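Local coordinates for protein phosphonate monoester hydrolase (Ruegeria pomeroyi, PDB 4UPK) that belongs to the sulfatase family of the alkaline phosphatase clan and has the mixed central beta-sheet flanked by helices of that fold, at residues A66-S71 with C379-V385; Y130-Q135 with T149-M154; H277-G281 with M361-D365. One frame throughout, in Å; residues are numbered along the deposited sequence.

Contact 1 (66-71 with 379-385) and contact 2 (130-135 with 149-154) are both partly buried and lie on opposite sides of the chain's centre. Contact 3 (277-281 with 361-365) is buried. Their centres are 27 to 34 Å apart, and none touches another. Contact 1 lies in the mixed sheet, pairing strands 70-76 and 384-386; contact 2 lies in the loop that connects two of its strands, 125-127 and 158-162. Contact 3 instead brings the start of helix 280-286 to the loop between strands 340-346 and 372-375. Backbone bonds dominate contact 1, threonine hydroxyls and waters contact 2, and aromatic packing contact 3.

Contact 1. Residues A66-S71 with C379-V385; sequences AQDAVS and CKPGHVV
S71 and V384 form a parallel beta bridge, and three backbone hydrogen bonds run across the contact. S71 N donates to H383 O at 2.9 Å, and V385 N donates to S71 O at 2.7 Å. Both are nearly straight. The third, G382 N to A69 O at 2.8 Å, is more bent, with an N-H...O angle of 133°. It holds the type II turn from K380 to H383 against the chain leaving helix 60-67. G382 has a phi of 83°, which favours glycine.

One water lies within hydrogen-bonding distance of A66 O, H383 O and S71 OG. It has more acceptors around it than protons, so which of them it serves at one time is not settled. H383 O receives S71 N and may also take a proton from the water. V70 CA also makes a CA-H...O contact with H383 O.

The apolar contacts centre on V70. Its CG1 lies anti to the backbone N (chi1 -174°). This branch meets V385 CG2 at 3.8 Å and reaches the edge of the H383 ring, near the ring plane, at CD2. The other branch, CG2, meets C379 CB at 4.1 Å. On the helix side, P381 CB packs on the D68 backbone, 3.8 Å from D68 C. D68 OD2 makes a salt bridge with R375 and a hydrogen bond with Y337. F418 and L419 of helix 416-419 pack on V385 and V70.

The chemistry is mainly that of a parallel strand pair within a mixed sheet. Backbone bonds fix the register, the water sits between the helix end and the strands, and valine branches fill in beside them.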
# COMPACT_ATOMS: atom_id res chain seq x y z
N ALA A 66 -17.91 -10.38 -39.53
CA ALA A 66 -18.07 -11.82 -39.25
C ALA A 66 -17.62 -12.65 -40.48
O ALA A 66 -16.96 -13.68 -40.31
CB ALA A 66 -19.52 -12.13 -38.91
N GLN A 67 -17.94 -12.17 -41.70
CA GLN A 67 -17.57 -12.79 -42.97
C GLN A 67 -16.04 -12.79 -43.20
O GLN A 67 -15.52 -13.68 -43.86
CB GLN A 67 -18.30 -12.09 -44.13
CG GLN A 67 -19.07 -13.04 -45.05
CD GLN A 67 -20.12 -13.83 -44.31
OE1 GLN A 67 -21.15 -13.29 -43.89
NE2 GLN A 67 -19.87 -15.12 -44.11
N ASP A 68 -15.34 -11.81 -42.61
CA ASP A 68 -13.89 -11.67 -42.71
C ASP A 68 -13.18 -12.09 -41.41
O ASP A 68 -11.99 -11.80 -41.23
CB ASP A 68 -13.56 -10.21 -43.11
CG ASP A 68 -12.14 -9.99 -43.58
OD1 ASP A 68 -11.64 -10.82 -44.37
OD2 ASP A 68 -11.53 -8.99 -43.15
N ALA A 69 -13.89 -12.79 -40.51
CA ALA A 69 -13.34 -13.17 -39.20
C ALA A 69 -13.93 -14.45 -38.61
O ALA A 69 -14.53 -15.25 -39.34
CB ALA A 69 -13.52 -12.02 -38.22
N VAL A 70 -13.75 -14.63 -37.29
CA VAL A 70 -14.24 -15.78 -36.52
C VAL A 70 -15.46 -15.38 -35.63
O VAL A 70 -15.37 -14.46 -34.81
CB VAL A 70 -13.09 -16.44 -35.71
CG1 VAL A 70 -13.55 -17.72 -35.03
CG2 VAL A 70 -11.86 -16.71 -36.59
N SER A 71 -16.59 -16.09 -35.82
CA SER A 71 -17.84 -15.90 -35.08
C SER A 71 -18.03 -17.04 -34.09
O SER A 71 -17.85 -18.20 -34.44
CB SER A 71 -19.04 -15.87 -36.04
OG SER A 71 -18.90 -14.81 -36.97
N CYS A 379 -6.16 -15.16 -39.08
CA CYS A 379 -7.29 -15.98 -38.64
C CYS A 379 -8.00 -16.57 -39.87
O CYS A 379 -7.74 -16.12 -40.99
CB CYS A 379 -8.26 -15.20 -37.75
SG CYS A 379 -9.33 -14.02 -38.63
N LYS A 380 -8.86 -17.60 -39.65
CA LYS A 380 -9.62 -18.24 -40.73
C LYS A 380 -10.86 -17.37 -41.00
O LYS A 380 -11.74 -17.34 -40.14
CB LYS A 380 -10.02 -19.67 -40.30
CG LYS A 380 -10.52 -20.55 -41.45
CD LYS A 380 -10.74 -21.97 -40.96
CE LYS A 380 -11.20 -22.91 -42.04
NZ LYS A 380 -10.06 -23.60 -42.70
N PRO A 381 -10.92 -16.61 -42.13
CA PRO A 381 -12.11 -15.76 -42.35
C PRO A 381 -13.37 -16.58 -42.61
O PRO A 381 -13.32 -17.56 -43.37
CB PRO A 381 -11.71 -14.87 -43.54
CG PRO A 381 -10.64 -15.61 -44.23
CD PRO A 381 -9.96 -16.50 -43.24
N GLY A 382 -14.47 -16.21 -41.94
CA GLY A 382 -15.75 -16.90 -42.08
C GLY A 382 -15.90 -18.14 -41.21
O GLY A 382 -16.93 -18.81 -41.31
N HIS A 383 -14.89 -18.46 -40.36
CA HIS A 383 -14.93 -19.60 -39.44
C HIS A 383 -15.97 -19.35 -38.32
O HIS A 383 -16.05 -18.26 -37.74
CB HIS A 383 -13.53 -19.95 -38.87
CG HIS A 383 -13.52 -21.15 -37.96
ND1 HIS A 383 -13.70 -22.42 -38.45
CD2 HIS A 383 -13.34 -21.22 -36.62
CE1 HIS A 383 -13.66 -23.22 -37.39
NE2 HIS A 383 -13.43 -22.54 -36.27
N VAL A 384 -16.80 -20.38 -38.09
CA VAL A 384 -17.89 -20.34 -37.13
C VAL A 384 -17.60 -21.36 -36.01
O VAL A 384 -17.42 -22.55 -36.29
CB VAL A 384 -19.27 -20.58 -37.83
CG1 VAL A 384 -20.41 -20.78 -36.83
CG2 VAL A 384 -19.60 -19.44 -38.79
N VAL A 385 -17.56 -20.88 -34.77
CA VAL A 385 -17.32 -21.69 -33.57
C VAL A 385 -18.65 -22.06 -32.89
O VAL A 385 -19.48 -21.19 -32.63
CB VAL A 385 -16.30 -21.00 -32.61
CG1 VAL A 385 -16.13 -21.76 -31.30
CG2 VAL A 385 -14.94 -20.79 -33.28
O HOH W 1 -17.59 -15.94 -39.13

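Contact 2. Residues Y130-Q135 with T149-M154; sequences YTDTSQ and TYEFPM
T131 OG1 accepts a hydrogen bond from M154 N at 2.8 Å. A second main bond runs from T133 N to F152 O at 3.1 Å, with the donor tilted 18° from the carbonyl plane. T131 OG1 and T133 OG1 are hydrogen-bonded to each other at 3.0 Å, and either could be the donor. T131 has its OG1 between the backbone N and the carbonyl carbon (chi1 55°), which turns the hydroxyl to M154.

Three waters extend this network. One bridges T131 N and E151 O, and another bridges Q135 N and T149 O. The third donates to D132 OD1 and E151 OE2. The two side chains run alongside each other, their carboxylate planes 18° apart, and the water probably eases their repulsion. E151 OE2 also accepts from E166 N.

The Q135 chain bends at chi2. Its NE2 sits at the edge of the F152 ring, 3.7 Å from CD2. The same NE2 donates to T133 O from above that carbonyl plane, a bond that helps orient the amide. M154 CB packs 3.4 Å from T133 OG1, and S134 OG approaches Y150 CB at 3.3 Å.

Helix 82-91 adds L90 against T131 and M154, and I526 of the second subunit packs on S134. The arrangement is an irregular loop folded back on itself within a parallel strand connection, 125-127 to 158-162, of the alkaline phosphatase-like sheet.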
# COMPACT_ATOMS: atom_id res chain seq x y z
N TYR A 130 -17.49 3.84 -20.95
CA TYR A 130 -17.65 3.46 -19.53
C TYR A 130 -17.19 2.02 -19.25
O TYR A 130 -17.14 1.22 -20.17
CB TYR A 130 -19.13 3.58 -19.11
CG TYR A 130 -20.05 2.73 -19.98
CD1 TYR A 130 -20.48 3.19 -21.22
CD2 TYR A 130 -20.48 1.47 -19.55
CE1 TYR A 130 -21.34 2.42 -22.01
CE2 TYR A 130 -21.30 0.69 -20.36
CZ TYR A 130 -21.72 1.17 -21.59
OH TYR A 130 -22.51 0.43 -22.43
N THR A 131 -16.93 1.70 -17.96
CA THR A 131 -16.55 0.34 -17.48
C THR A 131 -17.55 -0.14 -16.42
O THR A 131 -17.62 -1.34 -16.16
CB THR A 131 -15.10 0.26 -16.93
OG1 THR A 131 -14.92 1.24 -15.92
CG2 THR A 131 -14.06 0.43 -18.00
N ASP A 132 -18.33 0.79 -15.83
CA ASP A 132 -19.32 0.52 -14.78
C ASP A 132 -18.74 -0.23 -13.60
O ASP A 132 -19.31 -1.24 -13.14
CB ASP A 132 -20.61 -0.14 -15.34
CG ASP A 132 -21.51 0.79 -16.13
OD1 ASP A 132 -21.33 2.02 -16.03
OD2 ASP A 132 -22.41 0.29 -16.82
N THR A 133 -17.59 0.27 -13.11
CA THR A 133 -16.83 -0.33 -12.02
C THR A 133 -17.10 0.34 -10.67
O THR A 133 -16.93 1.55 -10.51
CB THR A 133 -15.33 -0.41 -12.35
OG1 THR A 133 -15.14 -0.77 -13.72
CG2 THR A 133 -14.58 -1.41 -11.45
N SER A 134 -17.52 -0.49 -9.69
CA SER A 134 -17.75 -0.06 -8.32
C SER A 134 -16.39 -0.14 -7.64
O SER A 134 -15.77 -1.21 -7.57
CB SER A 134 -18.76 -0.98 -7.65
OG SER A 134 -19.95 -1.04 -8.40
N GLN A 135 -15.88 1.02 -7.23
CA GLN A 135 -14.55 1.13 -6.64
C GLN A 135 -14.45 0.59 -5.22
O GLN A 135 -15.46 0.52 -4.51
CB GLN A 135 -13.99 2.57 -6.77
CG GLN A 135 -14.11 3.20 -8.17
CD GLN A 135 -13.44 2.44 -9.29
OE1 GLN A 135 -12.24 2.16 -9.26
NE2 GLN A 135 -14.18 2.18 -10.36
N THR A 149 -20.43 6.83 -7.48
CA THR A 149 -21.02 6.25 -8.69
C THR A 149 -20.48 4.85 -9.00
O THR A 149 -19.28 4.62 -8.85
CB THR A 149 -20.88 7.23 -9.88
OG1 THR A 149 -21.54 6.67 -11.02
CG2 THR A 149 -19.42 7.58 -10.22
N TYR A 150 -21.37 3.93 -9.44
CA TYR A 150 -20.94 2.60 -9.84
C TYR A 150 -20.68 2.50 -11.35
O TYR A 150 -20.55 1.40 -11.90
CB TYR A 150 -21.86 1.49 -9.30
CG TYR A 150 -23.31 1.51 -9.73
CD1 TYR A 150 -23.68 1.17 -11.03
CD2 TYR A 150 -24.33 1.69 -8.80
CE1 TYR A 150 -25.01 1.14 -11.42
CE2 TYR A 150 -25.67 1.63 -9.17
CZ TYR A 150 -26.01 1.36 -10.49
OH TYR A 150 -27.33 1.30 -10.88
N GLU A 151 -20.59 3.66 -12.02
CA GLU A 151 -20.33 3.82 -13.44
C GLU A 151 -18.88 4.29 -13.66
O GLU A 151 -18.46 4.50 -14.81
CB GLU A 151 -21.25 4.90 -14.02
CG GLU A 151 -22.73 4.60 -14.04
CD GLU A 151 -23.47 5.69 -14.80
OE1 GLU A 151 -23.36 6.88 -14.42
OE2 GLU A 151 -24.11 5.35 -15.82
N PHE A 152 -18.14 4.47 -12.55
CA PHE A 152 -16.76 4.96 -12.52
C PHE A 152 -15.74 4.10 -13.31
O PHE A 152 -15.84 2.86 -13.24
CB PHE A 152 -16.31 5.18 -11.06
CG PHE A 152 -15.24 6.24 -10.94
CD1 PHE A 152 -15.56 7.59 -11.01
CD2 PHE A 152 -13.89 5.88 -10.84
CE1 PHE A 152 -14.56 8.57 -10.95
CE2 PHE A 152 -12.89 6.85 -10.81
CZ PHE A 152 -13.23 8.19 -10.85
N PRO A 153 -14.78 4.72 -14.08
CA PRO A 153 -13.80 3.91 -14.82
C PRO A 153 -12.83 3.09 -13.96
O PRO A 153 -12.31 3.56 -12.94
CB PRO A 153 -13.07 4.93 -15.69
CG PRO A 153 -13.21 6.21 -14.95
CD PRO A 153 -14.56 6.16 -14.30
N MET A 154 -12.59 1.86 -14.41
CA MET A 154 -11.72 0.86 -13.81
C MET A 154 -10.26 1.32 -13.82
O MET A 154 -9.80 1.92 -14.80
CB MET A 154 -11.88 -0.45 -14.60
CG MET A 154 -11.16 -1.63 -14.01
SD MET A 154 -11.47 -3.11 -14.99
CE MET A 154 -12.67 -3.92 -14.00
O HOH W 2 -16.51 4.05 -16.69
O HOH W 3 -22.54 3.73 -17.42
O HOH W 4 -17.46 3.34 -7.04

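Contact 3. Residues H277-G281 with M361-D365; sequences HPFFG and MTVYD
F280 and F279 bring the start of helix 280-286 against the loop 361-365, where T362, V363 and Y364 receive them. The contact is an aromatic and aliphatic cluster within the sulfatase-family fold. It joins this helix to the loop between strands 340-346 and 372-375.

F280 has the larger share of the buried surface. Its ring lies almost parallel to that of Y364, with planes at 2° and centroids 4.7 Å apart. The two rings are laterally displaced, with little of one lying above the other. Y364 OH lies over one face of the F280 ring. T362 OG1 approaches the same ring differently, at its edge and in its plane, 3.5 Å from F280 CE1. V363 adds one methyl, with CG2 at 3.6 Å from F280 CZ.

F279 comes next. Its CG is anti to the backbone N (chi1 164°), and the ring extends to the loop backbone. The far end of the ring meets T362 CA at its edge, 3.8 Å from F279 CZ. The second methyl of V363, CG1, packs 4.0 Å from F279 CZ. V363 therefore gives one branch to each phenylalanine. F279 CD1 also lies over a face of the F280 ring, so the two neighbouring rings pack on each other as well as on the loop.

The cluster continues beyond these residues. W446 stacks on F279, M479 of strand 479-482 touches F279, F280 and V363, and R355 makes a cation-pi contact with Y364.

The turn into the helix is capped by a side chain. H277 NE2 bonds to P477 O, while H277 ND1 accepts from F279 N, which lies close to the plane of the H277 ring, at 3.1 Å with an N-H...N angle of 166°.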
# COMPACT_ATOMS: atom_id res chain seq x y z
N HIS A 277 -42.00 -21.57 -12.37
CA HIS A 277 -41.18 -21.44 -11.16
C HIS A 277 -41.54 -20.09 -10.50
O HIS A 277 -41.69 -19.09 -11.21
CB HIS A 277 -39.66 -21.57 -11.45
CG HIS A 277 -38.78 -21.73 -10.23
ND1 HIS A 277 -38.51 -20.66 -9.38
CD2 HIS A 277 -38.08 -22.81 -9.80
CE1 HIS A 277 -37.71 -21.14 -8.44
NE2 HIS A 277 -37.41 -22.42 -8.66
N PRO A 278 -41.67 -20.05 -9.15
CA PRO A 278 -42.02 -18.80 -8.46
C PRO A 278 -41.09 -17.60 -8.68
O PRO A 278 -41.54 -16.47 -8.48
CB PRO A 278 -42.03 -19.20 -6.99
CG PRO A 278 -42.28 -20.65 -7.00
CD PRO A 278 -41.55 -21.16 -8.18
N PHE A 279 -39.81 -17.83 -9.05
CA PHE A 279 -38.77 -16.83 -9.35
C PHE A 279 -39.24 -15.80 -10.40
O PHE A 279 -38.83 -14.64 -10.34
CB PHE A 279 -37.49 -17.55 -9.87
CG PHE A 279 -36.47 -16.67 -10.57
CD1 PHE A 279 -36.55 -16.42 -11.93
CD2 PHE A 279 -35.46 -16.04 -9.85
CE1 PHE A 279 -35.64 -15.57 -12.57
CE2 PHE A 279 -34.55 -15.19 -10.48
CZ PHE A 279 -34.64 -14.97 -11.83
N PHE A 280 -40.05 -16.27 -11.37
CA PHE A 280 -40.59 -15.51 -12.51
C PHE A 280 -41.68 -14.52 -12.18
O PHE A 280 -41.98 -13.64 -12.99
CB PHE A 280 -40.95 -16.43 -13.68
CG PHE A 280 -39.76 -17.19 -14.21
CD1 PHE A 280 -38.68 -16.52 -14.77
CD2 PHE A 280 -39.70 -18.57 -14.13
CE1 PHE A 280 -37.56 -17.22 -15.22
CE2 PHE A 280 -38.61 -19.27 -14.63
CZ PHE A 280 -37.54 -18.59 -15.14
N GLY A 281 -42.26 -14.67 -10.98
CA GLY A 281 -43.23 -13.74 -10.42
C GLY A 281 -42.52 -12.41 -10.29
O GLY A 281 -42.77 -11.51 -11.10
N MET A 361 -32.43 -9.45 -15.68
CA MET A 361 -32.53 -10.00 -14.31
C MET A 361 -33.44 -11.25 -14.32
O MET A 361 -34.56 -11.24 -13.80
CB MET A 361 -32.98 -8.96 -13.27
CG MET A 361 -31.88 -7.97 -12.87
SD MET A 361 -30.42 -8.65 -12.00
CE MET A 361 -31.18 -9.11 -10.43
N THR A 362 -32.94 -12.30 -14.99
CA THR A 362 -33.61 -13.59 -15.19
C THR A 362 -32.57 -14.70 -15.43
O THR A 362 -31.36 -14.43 -15.36
CB THR A 362 -34.71 -13.49 -16.28
OG1 THR A 362 -35.45 -14.70 -16.29
CG2 THR A 362 -34.15 -13.20 -17.66
N VAL A 363 -33.05 -15.92 -15.74
CA VAL A 363 -32.23 -17.13 -15.94
C VAL A 363 -32.29 -17.68 -17.37
O VAL A 363 -31.59 -18.65 -17.67
CB VAL A 363 -32.53 -18.21 -14.87
CG1 VAL A 363 -32.24 -17.69 -13.46
CG2 VAL A 363 -33.97 -18.73 -14.98
N TYR A 364 -33.15 -17.10 -18.25
CA TYR A 364 -33.25 -17.56 -19.63
C TYR A 364 -32.08 -17.08 -20.48
O TYR A 364 -31.54 -16.00 -20.23
CB TYR A 364 -34.62 -17.19 -20.28
CG TYR A 364 -35.80 -17.88 -19.63
CD1 TYR A 364 -35.83 -19.27 -19.47
CD2 TYR A 364 -36.90 -17.14 -19.19
CE1 TYR A 364 -36.92 -19.90 -18.88
CE2 TYR A 364 -38.01 -17.77 -18.63
CZ TYR A 364 -38.01 -19.15 -18.48
OH TYR A 364 -39.09 -19.78 -17.89
N ASP A 365 -31.70 -17.92 -21.47
CA ASP A 365 -30.56 -17.72 -22.37
C ASP A 365 -30.49 -16.36 -23.06
O ASP A 365 -29.39 -15.82 -23.18
CB ASP A 365 -30.44 -18.88 -23.38
CG ASP A 365 -29.99 -20.21 -22.78
OD1 ASP A 365 -29.53 -20.22 -21.60
OD2 ASP A 365 -30.06 -21.23 -23.48